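Local atomic coordinates of serine protease inhibitor 1 (Coprinopsis cinerea, PDB entry 3VWC), a protein that probably inhibits serine endopeptidases, as a beta-trefoil protein of the I66 family of fungal peptidase inhibitors. Residues 1-13 with 44-56. Sequence-based numbering, arbitrary orientation.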
ATOM      1  N   SER A   1       8.831   2.249 -11.170  1.00 15.73           N
ATOM      2  CA  SER A   1       8.053   3.451 -11.550  1.00 17.14           C
ATOM      3  C   SER A   1       6.607   3.040 -11.779  1.00 16.41           C
ATOM      4  O   SER A   1       6.317   1.867 -11.889  1.00 18.45           O
ATOM      5  CB  SER A   1       8.609   4.047 -12.857  1.00 18.48           C
ATOM      6  OG  SER A   1       8.453   3.107 -13.903  1.00 24.49           O
ATOM      7  N   ILE A   2       5.697   4.008 -11.733  1.00 16.50           N
ATOM      8  CA  ILE A   2       4.289   3.801 -12.005  1.00 15.56           C
ATOM      9  C   ILE A   2       3.776   5.137 -12.528  1.00 16.70           C
ATOM     10  O   ILE A   2       4.270   6.197 -12.120  1.00 17.59           O
ATOM     11  CB  ILE A   2       3.512   3.357 -10.700  1.00 12.65           C
ATOM     12  CG1 ILE A   2       2.055   3.073 -11.004  1.00 12.76           C
ATOM     13  CG2 ILE A   2       3.630   4.424  -9.626  1.00 15.55           C
ATOM     14  CD1 ILE A   2       1.222   2.529  -9.788  1.00 12.23           C
ATOM     15  N   LYS A   3       2.843   5.088 -13.460  1.00 16.12           N
ATOM     16  CA  LYS A   3       2.335   6.323 -14.039  1.00 16.83           C
ATOM     17  C   LYS A   3       1.514   7.020 -12.956  1.00 17.06           C
ATOM     18  O   LYS A   3       0.675   6.390 -12.324  1.00 17.72           O
ATOM     19  CB  LYS A   3       1.460   6.013 -15.268  1.00 19.47           C
ATOM     20  CG  LYS A   3       1.011   7.262 -16.001  1.00 28.13           C
ATOM     21  CD  LYS A   3       0.352   6.894 -17.317  1.00 38.32           C
ATOM     22  CE  LYS A   3      -1.120   6.615 -17.094  1.00 39.12           C
ATOM     23  NZ  LYS A   3      -1.762   5.894 -18.235  1.00 37.51           N
ATOM     24  N   PRO A   4       1.808   8.292 -12.667  1.00 17.34           N
ATOM     25  CA  PRO A   4       0.917   8.997 -11.738  1.00 18.26           C
ATOM     26  C   PRO A   4      -0.535   9.019 -12.202  1.00 18.71           C
ATOM     27  O   PRO A   4      -0.831   9.056 -13.415  1.00 21.84           O
ATOM     28  CB  PRO A   4       1.491  10.425 -11.708  1.00 19.87           C
ATOM     29  CG  PRO A   4       2.843  10.338 -12.304  1.00 22.10           C
ATOM     30  CD  PRO A   4       2.855   9.172 -13.225  1.00 19.28           C
ATOM     31  N   GLY A   5      -1.450   8.952 -11.243  1.00 18.08           N
ATOM     32  CA  GLY A   5      -2.870   8.967 -11.536  1.00 19.33           C
ATOM     33  C   GLY A   5      -3.612   8.326 -10.381  1.00 15.67           C
ATOM     34  O   GLY A   5      -3.080   8.234  -9.270  1.00 16.92           O
ATOM     35  N   THR A   6      -4.816   7.867 -10.673  1.00 17.56           N
ATOM     36  CA  THR A   6      -5.748   7.416  -9.647  1.00 18.25           C
ATOM     37  C   THR A   6      -5.988   5.916  -9.885  1.00 18.78           C
ATOM     38  O   THR A   6      -6.234   5.481 -11.024  1.00 17.76           O
ATOM     39  CB  THR A   6      -7.113   8.190  -9.735  1.00 21.73           C
ATOM     40  OG1 THR A   6      -6.910   9.580  -9.440  1.00 24.02           O
ATOM     41  CG2 THR A   6      -8.141   7.613  -8.780  1.00 26.13           C
ATOM     42  N   TYR A   7      -5.886   5.130  -8.801  1.00 15.82           N
ATOM     43  CA  TYR A   7      -5.839   3.655  -8.857  1.00 15.13           C
ATOM     44  C   TYR A   7      -6.692   2.975  -7.796  1.00 15.96           C
ATOM     45  O   TYR A   7      -6.664   3.392  -6.629  1.00 19.98           O
ATOM     46  CB  TYR A   7      -4.397   3.184  -8.615  1.00 17.64           C
ATOM     47  CG  TYR A   7      -3.466   3.516  -9.752  1.00 10.89           C
ATOM     48  CD1 TYR A   7      -3.223   2.617 -10.783  1.00 12.56           C
ATOM     49  CD2 TYR A   7      -2.783   4.742  -9.777  1.00 12.98           C
ATOM     50  CE1 TYR A   7      -2.370   2.903 -11.805  1.00 12.64           C
ATOM     51  CE2 TYR A   7      -1.909   5.043 -10.819  1.00 15.88           C
ATOM     52  CZ  TYR A   7      -1.702   4.118 -11.811  1.00 15.21           C
ATOM     53  OH  TYR A   7      -0.852   4.366 -12.861  1.00 17.04           O
ATOM     54  N   GLU A   8      -7.264   1.825  -8.149  1.00 15.83           N
ATOM     55  CA  GLU A   8      -7.778   0.873  -7.157  1.00 15.12           C
ATOM     56  C   GLU A   8      -6.641  -0.084  -6.831  1.00 15.72           C
ATOM     57  O   GLU A   8      -5.792  -0.347  -7.683  1.00 15.57           O
ATOM     58  CB  GLU A   8      -8.938   0.063  -7.728  1.00 23.71           C
ATOM     59  CG  GLU A   8     -10.207   0.884  -7.907  1.00 33.69           C
ATOM     60  CD  GLU A   8     -11.468   0.040  -7.752  1.00 40.98           C
ATOM     61  OE1 GLU A   8     -11.394  -1.196  -7.954  1.00 45.18           O
ATOM     62  OE2 GLU A   8     -12.524   0.610  -7.395  1.00 47.62           O
ATOM     63  N   VAL A   9      -6.489  -0.383  -5.557  1.00 14.06           N
ATOM     64  CA  VAL A   9      -5.357  -1.220  -5.115  1.00 11.23           C
ATOM     65  C   VAL A   9      -5.845  -2.467  -4.395  1.00 12.73           C
ATOM     66  O   VAL A   9      -6.609  -2.343  -3.446  1.00 12.50           O
ATOM     67  CB  VAL A   9      -4.412  -0.431  -4.185  1.00 12.79           C
ATOM     68  CG1 VAL A   9      -3.223  -1.278  -3.743  1.00 13.90           C
ATOM     69  CG2 VAL A   9      -3.971   0.847  -4.838  1.00 15.08           C
ATOM     70  N   THR A  10      -5.462  -3.659  -4.852  1.00 11.56           N
ATOM     71  CA  THR A  10      -5.808  -4.901  -4.149  1.00 11.37           C
ATOM     72  C   THR A  10      -4.549  -5.675  -3.783  1.00 13.03           C
ATOM     73  O   THR A  10      -3.492  -5.491  -4.388  1.00 11.65           O
ATOM     74  CB  THR A  10      -6.652  -5.834  -5.026  1.00 11.64           C
ATOM     75  OG1 THR A  10      -5.987  -6.021  -6.298  1.00 13.87           O
ATOM     76  CG2 THR A  10      -8.028  -5.200  -5.259  1.00 14.76           C
ATOM     77  N   SER A  11      -4.667  -6.456  -2.728  1.00  9.72           N
ATOM     78  CA  SER A  11      -3.623  -7.391  -2.289  1.00  9.75           C
ATOM     79  C   SER A  11      -3.638  -8.691  -3.070  1.00 10.36           C
ATOM     80  O   SER A  11      -4.675  -9.290  -3.231  1.00 10.15           O
ATOM     81  CB  SER A  11      -3.825  -7.702  -0.817  1.00  9.44           C
ATOM     82  OG  SER A  11      -3.001  -8.801  -0.388  1.00  9.55           O
ATOM     83  N   LYS A  12      -2.479  -9.160  -3.538  1.00  7.55           N
ATOM     84  CA  LYS A  12      -2.428 -10.423  -4.240  1.00 10.69           C
ATOM     85  C   LYS A  12      -2.694 -11.616  -3.322  1.00  9.39           C
ATOM     86  O   LYS A  12      -2.999 -12.702  -3.806  1.00 11.30           O
ATOM     87  CB  LYS A  12      -1.061 -10.587  -4.925  1.00  7.59           C
ATOM     88  CG  LYS A  12      -0.894  -9.723  -6.210  1.00 11.96           C
ATOM     89  CD  LYS A  12      -1.580 -10.335  -7.442  1.00 17.00           C
ATOM     90  CE  LYS A  12      -0.696 -11.334  -8.113  1.00 19.59           C
ATOM     91  NZ  LYS A  12      -1.517 -12.086  -9.102  1.00 34.89           N
ATOM     92  N   VAL A  13      -2.577 -11.418  -2.005  1.00  9.68           N
ATOM     93  CA  VAL A  13      -2.857 -12.512  -1.033  1.00 11.45           C
ATOM     94  C   VAL A  13      -4.301 -12.985  -1.169  1.00 12.13           C
ATOM     95  O   VAL A  13      -4.583 -14.196  -1.118  1.00 12.90           O
ATOM     96  CB  VAL A  13      -2.709 -11.999   0.420  1.00 12.12           C
ATOM     97  CG1 VAL A  13      -3.226 -13.065   1.461  1.00 12.01           C
ATOM     98  CG2 VAL A  13      -1.267 -11.722   0.643  1.00 14.72           C
ATOM     99  N   ASN A  44     -12.063   4.272  -2.139  1.00 23.96           N
ATOM    100  CA  ASN A  44     -10.665   3.877  -1.925  1.00 20.71           C
ATOM    101  C   ASN A  44      -9.882   3.830  -3.206  1.00 23.47           C
ATOM    102  O   ASN A  44      -8.967   3.020  -3.355  1.00 23.35           O
ATOM    103  CB  ASN A  44     -10.555   2.533  -1.202  1.00 18.93           C
ATOM    104  CG  ASN A  44     -10.710   2.685   0.277  1.00 19.29           C
ATOM    105  OD1 ASN A  44      -9.877   3.327   0.924  1.00 15.47           O
ATOM    106  ND2 ASN A  44     -11.887   2.286   0.795  1.00 21.56           N
ATOM    107  N   SER A  45     -10.177   4.761  -4.099  1.00 20.11           N
ATOM    108  CA  SER A  45      -9.231   5.055  -5.175  1.00 22.51           C
ATOM    109  C   SER A  45      -8.098   5.887  -4.617  1.00 22.68           C
ATOM    110  O   SER A  45      -8.280   6.983  -4.059  1.00 27.09           O
ATOM    111  CB  SER A  45      -9.922   5.773  -6.341  1.00 25.16           C
ATOM    112  OG  SER A  45     -10.901   4.932  -6.934  1.00 28.60           O
ATOM    113  N   TRP A  46      -6.917   5.321  -4.709  1.00 17.34           N
ATOM    114  CA  TRP A  46      -5.729   5.968  -4.244  1.00 15.55           C
ATOM    115  C   TRP A  46      -5.289   6.973  -5.287  1.00 14.93           C
ATOM    116  O   TRP A  46      -5.502   6.764  -6.478  1.00 16.65           O
ATOM    117  CB  TRP A  46      -4.650   4.883  -4.071  1.00 14.02           C
ATOM    118  CG  TRP A  46      -4.850   3.972  -2.879  1.00 16.49           C
ATOM    119  CD1 TRP A  46      -5.862   3.068  -2.684  1.00 15.01           C
ATOM    120  CD2 TRP A  46      -3.989   3.872  -1.748  1.00 13.22           C
ATOM    121  NE1 TRP A  46      -5.637   2.363  -1.509  1.00 10.14           N
ATOM    122  CE2 TRP A  46      -4.553   2.890  -0.874  1.00 11.80           C
ATOM    123  CE3 TRP A  46      -2.870   4.604  -1.308  1.00 15.22           C
ATOM    124  CZ2 TRP A  46      -3.944   2.525   0.329  1.00 12.02           C
ATOM    125  CZ3 TRP A  46      -2.239   4.220  -0.107  1.00 14.78           C
ATOM    126  CH2 TRP A  46      -2.797   3.196   0.704  1.00 12.05           C
ATOM    127  N   VAL A  47      -4.647   8.039  -4.841  1.00 13.24           N
ATOM    128  CA  VAL A  47      -3.963   8.926  -5.763  1.00 13.31           C
ATOM    129  C   VAL A  47      -2.448   8.744  -5.617  1.00 13.21           C
ATOM    130  O   VAL A  47      -1.876   8.799  -4.510  1.00 15.70           O
ATOM    131  CB  VAL A  47      -4.371  10.379  -5.525  1.00 15.54           C
ATOM    132  CG1 VAL A  47      -3.548  11.317  -6.431  1.00 19.55           C
ATOM    133  CG2 VAL A  47      -5.838  10.533  -5.779  1.00 19.29           C
ATOM    134  N   VAL A  48      -1.812   8.524  -6.765  1.00 16.24           N
ATOM    135  CA  VAL A  48      -0.368   8.316  -6.833  1.00 16.80           C
ATOM    136  C   VAL A  48       0.288   9.533  -7.492  1.00 19.92           C
ATOM    137  O   VAL A  48      -0.088   9.897  -8.596  1.00 18.60           O
ATOM    138  CB  VAL A  48      -0.036   7.073  -7.659  1.00 15.85           C
ATOM    139  CG1 VAL A  48       1.485   6.945  -7.780  1.00 21.63           C
ATOM    140  CG2 VAL A  48      -0.650   5.795  -6.996  1.00 17.72           C
ATOM    141  N   GLU A  49       1.160  10.208  -6.747  1.00 19.84           N
ATOM    142  CA  GLU A  49       1.824  11.410  -7.215  1.00 20.27           C
ATOM    143  C   GLU A  49       3.312  11.158  -7.252  1.00 17.46           C
ATOM    144  O   GLU A  49       3.893  10.618  -6.319  1.00 19.14           O
ATOM    145  CB  GLU A  49       1.553  12.599  -6.279  1.00 20.20           C
ATOM    146  CG  GLU A  49       0.077  12.973  -6.110  1.00 32.15           C
ATOM    147  CD  GLU A  49      -0.346  14.185  -6.921  1.00 34.23           C
ATOM    148  OE1 GLU A  49       0.455  14.668  -7.753  1.00 35.64           O
ATOM    149  OE2 GLU A  49      -1.534  14.553  -6.847  1.00 29.01           O
ATOM    150  N   LYS A  50       3.949  11.581  -8.338  1.00 17.17           N
ATOM    151  CA  LYS A  50       5.391  11.646  -8.370  1.00 16.44           C
ATOM    152  C   LYS A  50       5.977  12.727  -7.453  1.00 16.48           C
ATOM    153  O   LYS A  50       5.495  13.849  -7.413  1.00 23.58           O
ATOM    154  CB  LYS A  50       5.833  11.871  -9.825  1.00 21.22           C
ATOM    155  CG  LYS A  50       7.223  11.365 -10.127  1.00 22.15           C
ATOM    156  CD  LYS A  50       7.597  11.706 -11.580  1.00 35.94           C
ATOM    157  CE  LYS A  50       9.039  11.331 -11.890  1.00 36.49           C
ATOM    158  NZ  LYS A  50       9.131   9.926 -12.402  1.00 44.76           N
ATOM    159  N   ASP A  51       7.030  12.359  -6.740  1.00 21.56           N
ATOM    160  CA  ASP A  51       7.665  13.239  -5.773  1.00 27.76           C
ATOM    161  C   ASP A  51       9.156  13.032  -5.923  1.00 28.88           C
ATOM    162  O   ASP A  51       9.713  12.078  -5.384  1.00 29.84           O
ATOM    163  CB  ASP A  51       7.232  12.832  -4.356  1.00 28.17           C
ATOM    164  CG  ASP A  51       7.800  13.756  -3.270  1.00 40.20           C
ATOM    165  OD1 ASP A  51       8.208  14.901  -3.587  1.00 35.99           O
ATOM    166  OD2 ASP A  51       7.805  13.333  -2.087  1.00 47.79           O
ATOM    167  N   ASP A  52       9.768  13.861  -6.758  1.00 34.06           N
ATOM    168  CA  ASP A  52      11.147  13.627  -7.194  1.00 36.27           C
ATOM    169  C   ASP A  52      11.317  12.259  -7.870  1.00 31.91           C
ATOM    170  O   ASP A  52      10.662  11.943  -8.870  1.00 33.42           O
ATOM    171  CB  ASP A  52      12.097  13.734  -5.996  1.00 37.79           C
ATOM    172  CG  ASP A  52      12.729  15.098  -5.872  1.00 47.59           C
ATOM    173  OD1 ASP A  52      13.808  15.302  -6.490  1.00 47.53           O
ATOM    174  OD2 ASP A  52      12.166  15.945  -5.132  1.00 57.61           O
ATOM    175  N   ASP A  53      12.168  11.426  -7.287  1.00 29.32           N
ATOM    176  CA  ASP A  53      12.401  10.096  -7.842  1.00 27.95           C
ATOM    177  C   ASP A  53      11.622   9.014  -7.098  1.00 28.81           C
ATOM    178  O   ASP A  53      12.052   7.866  -7.006  1.00 27.85           O
ATOM    179  CB  ASP A  53      13.898   9.753  -7.815  1.00 34.28           C
ATOM    180  CG  ASP A  53      14.686  10.475  -8.891  1.00 43.24           C
ATOM    181  OD1 ASP A  53      14.478  10.181 -10.096  1.00 52.50           O
ATOM    182  OD2 ASP A  53      15.517  11.339  -8.523  1.00 50.44           O
ATOM    183  N   ALA A  54      10.527   9.403  -6.459  1.00 22.13           N
ATOM    184  CA  ALA A  54       9.724   8.429  -5.711  1.00 21.68           C
ATOM    185  C   ALA A  54       8.270   8.875  -5.805  1.00 18.02           C
ATOM    186  O   ALA A  54       7.930   9.748  -6.603  1.00 23.75           O
ATOM    187  CB  ALA A  54      10.192   8.376  -4.246  1.00 18.73           C
ATOM    188  N   TYR A  55       7.403   8.283  -4.990  1.00 16.28           N
ATOM    189  CA  TYR A  55       5.970   8.564  -5.079  1.00 14.57           C
ATOM    190  C   TYR A  55       5.387   8.819  -3.710  1.00 14.34           C
ATOM    191  O   TYR A  55       5.894   8.312  -2.689  1.00 15.05           O
ATOM    192  CB  TYR A  55       5.203   7.412  -5.749  1.00 15.68           C
ATOM    193  CG  TYR A  55       5.674   7.182  -7.164  1.00 12.92           C
ATOM    194  CD1 TYR A  55       5.063   7.843  -8.232  1.00 16.20           C
ATOM    195  CD2 TYR A  55       6.731   6.317  -7.417  1.00 17.54           C
ATOM    196  CE1 TYR A  55       5.573   7.708  -9.552  1.00 18.15           C
ATOM    197  CE2 TYR A  55       7.258   6.183  -8.718  1.00 15.08           C
ATOM    198  CZ  TYR A  55       6.654   6.839  -9.766  1.00 15.79           C
ATOM    199  OH  TYR A  55       7.145   6.659 -11.049  1.00 18.78           O
ATOM    200  N   ILE A  56       4.386   9.695  -3.697  1.00 13.39           N
ATOM    201  CA  ILE A  56       3.540   9.867  -2.518  0.70 15.40           C
ATOM    202  C   ILE A  56       2.178   9.268  -2.818  1.00 12.71           C
ATOM    203  O   ILE A  56       1.666   9.398  -3.909  1.00 12.85           O
ATOM    204  CB  ILE A  56       3.362  11.360  -2.129  0.70 15.76           C
ATOM    205  CG1 ILE A  56       4.709  12.035  -1.958  0.70 17.21           C
ATOM    206  CG2 ILE A  56       2.521  11.466  -0.848  0.70 15.32           C
ATOM    207  CD1 ILE A  56       4.604  13.533  -1.797  0.70 27.24           C
TER
HETATM  208  O   HOH W   1      -8.117   0.419  -3.238  1.00 19.49           O
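Ile2 meets Tyr55 and Val48 at once through its branch methyl. CG2 lies over the centre of the Tyr55 ring, 3.8 Å from the ring centroid and 11° off its normal, a CH-pi contact. The same methyl touches Val48 CG1. It can do so because CG2 sits between the backbone N and the carbonyl carbon, while CG1 runs anti to N (chi1 -177°). CD1 of that outstretched chain reaches one face of the Tyr7 ring, offset toward the rim. The Tyr55 hydroxyl accepts a nearly straight bond from Ile2 N, 3.1 Å from N to OH. Val48 CG2 packs obliquely on Tyr7 CD2 at 3.7 Å. At the far end of this apolar row, Val9 CG2 lies over the five-membered ring of Trp46, 3.6 Å from CD1.

Strands 5-11 and 46-51 are antiparallel neighbours in the beta-trefoil. Gly5 and Val48 form one hydrogen-bonded pair, with Val48 N 2.8 Å from Gly5 O. Tyr7 and Trp46 form the next, with Trp46 N 2.7 Å from Tyr7 O. Between them Thr6 faces Val47 in a non-hydrogen-bonded pair. The side chains of Thr6 and Val47 lie on the other face of the sheet from Tyr7, Trp46 and Val48. Past Trp46, a water bridges the strands: it accepts from Val9 N and lies within hydrogen-bonding distance of Asn44 O.

Further out, Tyr7 OH donates to Lys3 O, which lies at the ring edge, 2.6 Å from OH. This bond ties the ring to the segment just before the strand. Trp46 NE1 is held by Val18 O, and its ring meets that of Trp108. Phe143 touches both Ile2 and Val9. The type II' turn from Asp51 to Ala54 reverses the chain and brings Tyr55 back beside Ile2.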